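Local structure of probable phenazine-specific methyltransferase (Pseudomonas aeruginosa, 2IP2) at residues Tyr237-Ser240 with Arg241-Gly244; Gly244-Asp247 with Glu248-Leu252. The protein transfers a methyl group from S-adenosyl-L-methionine to phenazine-1-carboxylate, giving 5-methylphenazine-1-carboxylate on the pathway to the virulence pigment pyocyanin. One frame throughout, in Å; residues are numbered along the deposited sequence. Where two conformers were deposited one is given.

Contact 1. Residues Tyr237-Ser240 with Arg241-Gly244; sequences YLLS and RIIG
A water links Leu-239 to Ile-242 where the chain leaves the sheet: it donates to Leu-239 O at 2.8 Å and accepts from Ile-242 N, also at 2.8 Å. The site is the C-terminal end of strand 236-240, the fourth strand of the Rossmann-like sheet of class I methyltransferases, next to the loop that holds Arg-241, a predicted S-adenosyl-L-methionine ligand. No direct hydrogen bond joins the two segments; the water bridges the bend. Arg-241 makes this bend with both backbone angles positive (phi 49°, psi 43°), a left-handed conformation that carries Ile-242 and Ile-243 back over Leu-239.

Leu-239 meets both isoleucines. The CD2 methyl of Leu-239 reaches Ile-243 CG1 at 4.1 Å, the two side chains meeting at a slant. Leu-254 of helix 248-261 touches both Leu-239 and Ile-243, so the pair belongs to the packing between sheet and helix. Ile-242 was modelled in two conformers; in one of them its CG2 lies 3.7 Å from Leu-239 CB and the side chains cross at about a right angle, CG1 standing anti to the backbone N (chi1 -151°) and leaving the CG2 methyl to make the contact. Ser-240 OG lies alongside the aliphatic root of Arg-241, 4.1 Å from Arg-241 CG.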
loop_
_atom_site.group_PDB
_atom_site.type_symbol
_atom_site.label_atom_id
_atom_site.label_comp_id
_atom_site.label_asym_id
_atom_site.label_seq_id
_atom_site.Cartn_x
_atom_site.Cartn_y
_atom_site.Cartn_z
ATOM N N TYR A 237 -8.636 35.020 13.150
ATOM C CA TYR A 237 -8.902 33.922 14.123
ATOM C C TYR A 237 -8.734 32.601 13.375
ATOM O O TYR A 237 -9.535 32.270 12.512
ATOM C CB TYR A 237 -10.319 34.009 14.698
ATOM C CG TYR A 237 -10.351 35.124 15.741
ATOM C CD1 TYR A 237 -10.282 36.473 15.349
ATOM C CD2 TYR A 237 -10.411 34.813 17.107
ATOM C CE1 TYR A 237 -10.264 37.484 16.339
ATOM C CE2 TYR A 237 -10.406 35.817 18.079
ATOM C CZ TYR A 237 -10.328 37.145 17.679
ATOM O OH TYR A 237 -10.283 38.142 18.658
ATOM N N LEU A 238 -7.691 31.870 13.750
ATOM C CA LEU A 238 -7.307 30.607 13.075
ATOM C C LEU A 238 -7.910 29.487 13.879
ATOM O O LEU A 238 -7.666 29.393 15.095
ATOM C CB LEU A 238 -5.793 30.513 13.136
ATOM C CG LEU A 238 -5.046 31.659 12.472
ATOM C CD1 LEU A 238 -3.638 31.733 13.082
ATOM C CD2 LEU A 238 -5.118 31.611 10.950
ATOM N N LEU A 239 -8.700 28.638 13.204
ATOM C CA LEU A 239 -9.372 27.480 13.763
ATOM C C LEU A 239 -8.816 26.254 13.018
ATOM O O LEU A 239 -9.364 25.859 12.003
ATOM C CB LEU A 239 -10.919 27.588 13.526
ATOM C CG LEU A 239 -11.730 28.326 14.607
ATOM C CD1 LEU A 239 -11.109 29.683 14.972
ATOM C CD2 LEU A 239 -13.230 28.486 14.205
ATOM N N SER A 240 -7.679 25.726 13.491
ATOM C CA SER A 240 -6.946 24.695 12.745
ATOM C C SER A 240 -7.227 23.379 13.407
ATOM O O SER A 240 -6.925 23.191 14.603
ATOM C CB SER A 240 -5.440 24.993 12.748
ATOM O OG SER A 240 -4.652 23.929 12.199
ATOM N N ARG A 241 -7.823 22.473 12.645
ATOM C CA ARG A 241 -8.128 21.142 13.149
ATOM C C ARG A 241 -8.840 21.208 14.501
ATOM O O ARG A 241 -8.498 20.465 15.406
ATOM C CB ARG A 241 -6.834 20.322 13.282
ATOM C CG ARG A 241 -6.142 20.098 11.980
ATOM C CD ARG A 241 -5.207 18.876 12.044
ATOM N NE ARG A 241 -3.783 19.237 12.140
ATOM C CZ ARG A 241 -3.045 19.667 11.112
ATOM N NH1 ARG A 241 -3.599 19.813 9.907
ATOM N NH2 ARG A 241 -1.748 19.959 11.279
ATOM N N ILE A 242 -9.794 22.128 14.634
ATOM C CA ILE A 242 -10.493 22.309 15.889
ATOM C C ILE A 242 -11.999 22.033 15.732
ATOM O O ILE A 242 -12.594 21.407 16.571
ATOM C CB ILE A 242 -10.138 23.676 16.572
ATOM C CG1 ILE A 242 -10.252 23.572 18.102
ATOM C CG2 ILE A 242 -10.964 24.817 16.003
ATOM C CD1 ILE A 242 -9.090 22.807 18.830
ATOM N N ILE A 243 -12.599 22.492 14.657
ATOM C CA ILE A 243 -14.029 22.305 14.450
ATOM C C ILE A 243 -14.400 20.809 14.292
ATOM O O ILE A 243 -15.418 20.341 14.844
ATOM C CB ILE A 243 -14.499 23.172 13.252
ATOM C CG1 ILE A 243 -14.520 24.650 13.655
ATOM C CG2 ILE A 243 -15.863 22.726 12.698
ATOM C CD1 ILE A 243 -15.447 24.982 14.837
ATOM N N GLY A 244 -13.549 20.068 13.571
ATOM C CA GLY A 244 -13.779 18.634 13.284
ATOM C C GLY A 244 -14.173 17.823 14.504
ATOM O O GLY A 244 -14.918 16.836 14.420
HETATM O O HOH W 1 -10.800 23.451 12.441
#

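Contact 2. Residues Gly244-Asp247 with Glu248-Leu252; sequences GDLD and EAASL
A helix N-cap begins helix 248-261, and Asp-247 is the capping residue. Its carboxylate oxygen OD1 accepts from Ala-250 N at 2.7 Å, a nearly straight bond (167° at the hydrogen) that meets the oxygen close to the line of its C-O bond. The torsion explains the reach: with chi1 at 68°, CG sits between the backbone N and the carbonyl carbon, and the carboxylate folds back over the first turn. OD1 also passes 3.2 Å from Ala-250 CB. The negative group thus lies at the positive end of the helix dipole, which would be expected to stabilise its charge.

Asp-247 O is gripped twice by Ser-251: the amide N donates at 2.9 Å, closing the first alpha-helical turn, and OG donates at 2.9 Å from above the carbonyl plane, 43° out of it. In the methyltransferase domain this helix follows strand 236-240, and the short loop before it delivers Leu-246 onto the new turn. Leu-246 CB lies 3.3 Å from Ser-251 OG, while at the far end of the side chain CD2 packs on Ala-250 CB at 3.9 Å. Glu-248, the first residue of the helix, places OE2 in a salt bridge with Arg-311 of helix 302-311, whose Leu-308 touches both Glu-248 and Ser-251.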
loop_
_atom_site.group_PDB
_atom_site.type_symbol
_atom_site.label_atom_id
_atom_site.label_comp_id
_atom_site.label_asym_id
_atom_site.label_seq_id
_atom_site.Cartn_x
_atom_site.Cartn_y
_atom_site.Cartn_z
ATOM N N GLY A 244 -13.549 20.068 13.571
ATOM C CA GLY A 244 -13.779 18.634 13.284
ATOM C C GLY A 244 -14.173 17.823 14.504
ATOM O O GLY A 244 -14.918 16.836 14.420
ATOM N N ASP A 245 -13.689 18.248 15.661
ATOM C CA ASP A 245 -13.898 17.468 16.848
ATOM C C ASP A 245 -15.117 17.922 17.656
ATOM O O ASP A 245 -15.451 17.281 18.667
ATOM C CB ASP A 245 -12.644 17.512 17.729
ATOM C CG ASP A 245 -12.605 16.388 18.762
ATOM O OD1 ASP A 245 -13.418 15.436 18.666
ATOM O OD2 ASP A 245 -11.751 16.460 19.673
ATOM N N LEU A 246 -15.782 18.990 17.194
ATOM C CA LEU A 246 -16.819 19.698 17.947
ATOM C C LEU A 246 -18.210 19.380 17.410
ATOM O O LEU A 246 -18.389 19.311 16.204
ATOM C CB LEU A 246 -16.590 21.223 17.890
ATOM C CG LEU A 246 -15.381 21.873 18.602
ATOM C CD1 LEU A 246 -15.483 23.405 18.434
ATOM C CD2 LEU A 246 -15.316 21.512 20.058
ATOM N N ASP A 247 -19.178 19.178 18.308
ATOM C CA ASP A 247 -20.592 19.042 17.879
ATOM C C ASP A 247 -21.197 20.399 17.477
ATOM O O ASP A 247 -20.517 21.441 17.566
ATOM C CB ASP A 247 -21.428 18.318 18.949
ATOM C CG ASP A 247 -21.620 19.124 20.254
ATOM O OD1 ASP A 247 -21.347 20.357 20.325
ATOM O OD2 ASP A 247 -22.081 18.489 21.231
ATOM N N GLU A 248 -22.457 20.391 17.030
ATOM C CA GLU A 248 -23.182 21.598 16.645
ATOM C C GLU A 248 -23.158 22.685 17.705
ATOM O O GLU A 248 -22.761 23.827 17.435
ATOM C CB GLU A 248 -24.653 21.269 16.352
ATOM C CG GLU A 248 -24.997 21.225 14.900
ATOM C CD GLU A 248 -24.874 22.577 14.216
ATOM O OE1 GLU A 248 -25.573 23.554 14.577
ATOM O OE2 GLU A 248 -24.087 22.632 13.262
ATOM N N ALA A 249 -23.640 22.327 18.893
ATOM C CA ALA A 249 -23.691 23.243 20.028
ATOM C C ALA A 249 -22.334 23.916 20.292
ATOM O O ALA A 249 -22.262 25.155 20.378
ATOM C CB ALA A 249 -24.184 22.517 21.305
ATOM N N ALA A 250 -21.299 23.083 20.473
ATOM C CA ALA A 250 -19.942 23.559 20.784
ATOM C C ALA A 250 -19.381 24.441 19.672
ATOM O O ALA A 250 -18.798 25.503 19.961
ATOM C CB ALA A 250 -18.988 22.361 21.117
ATOM N N SER A 251 -19.611 24.047 18.410
ATOM C CA SER A 251 -19.128 24.830 17.278
ATOM C C SER A 251 -19.799 26.177 17.213
ATOM O O SER A 251 -19.177 27.163 16.805
ATOM C CB SER A 251 -19.290 24.108 15.931
ATOM O OG SER A 251 -18.599 22.860 15.904
ATOM N N LEU A 252 -21.075 26.240 17.605
ATOM C CA LEU A 252 -21.751 27.522 17.522
ATOM C C LEU A 252 -21.292 28.412 18.686
ATOM O O LEU A 252 -21.171 29.623 18.501
ATOM C CB LEU A 252 -23.298 27.359 17.456
ATOM C CG LEU A 252 -24.006 26.887 16.169
ATOM C CD1 LEU A 252 -25.509 26.879 16.444
ATOM C CD2 LEU A 252 -23.714 27.732 14.923
#

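From the N terminus, strand 236-240 runs into contact 1, which closes the bend after the strand through its water bridge. Gly-244 is shared, and contact 2 takes over there, closing the start of helix 248-261 through the Asp-247 cap. The two local contacts therefore follow in series, neither nested nor crossed, and together form the strand-to-helix connection, with centres about 11 Å apart. They also touch in space: Ile-243 CD1 of contact 1 packs 3.9 Å from Ser-251 OG of contact 2. Arg-300 spans the connection, hydrogen-bonding to the carbonyl oxygens of Ile-243 (through NH1) and Leu-246 (through NH2). Contact 1 holds Arg-241 of the predicted cofactor site; contact 2 packs on helix 302-311.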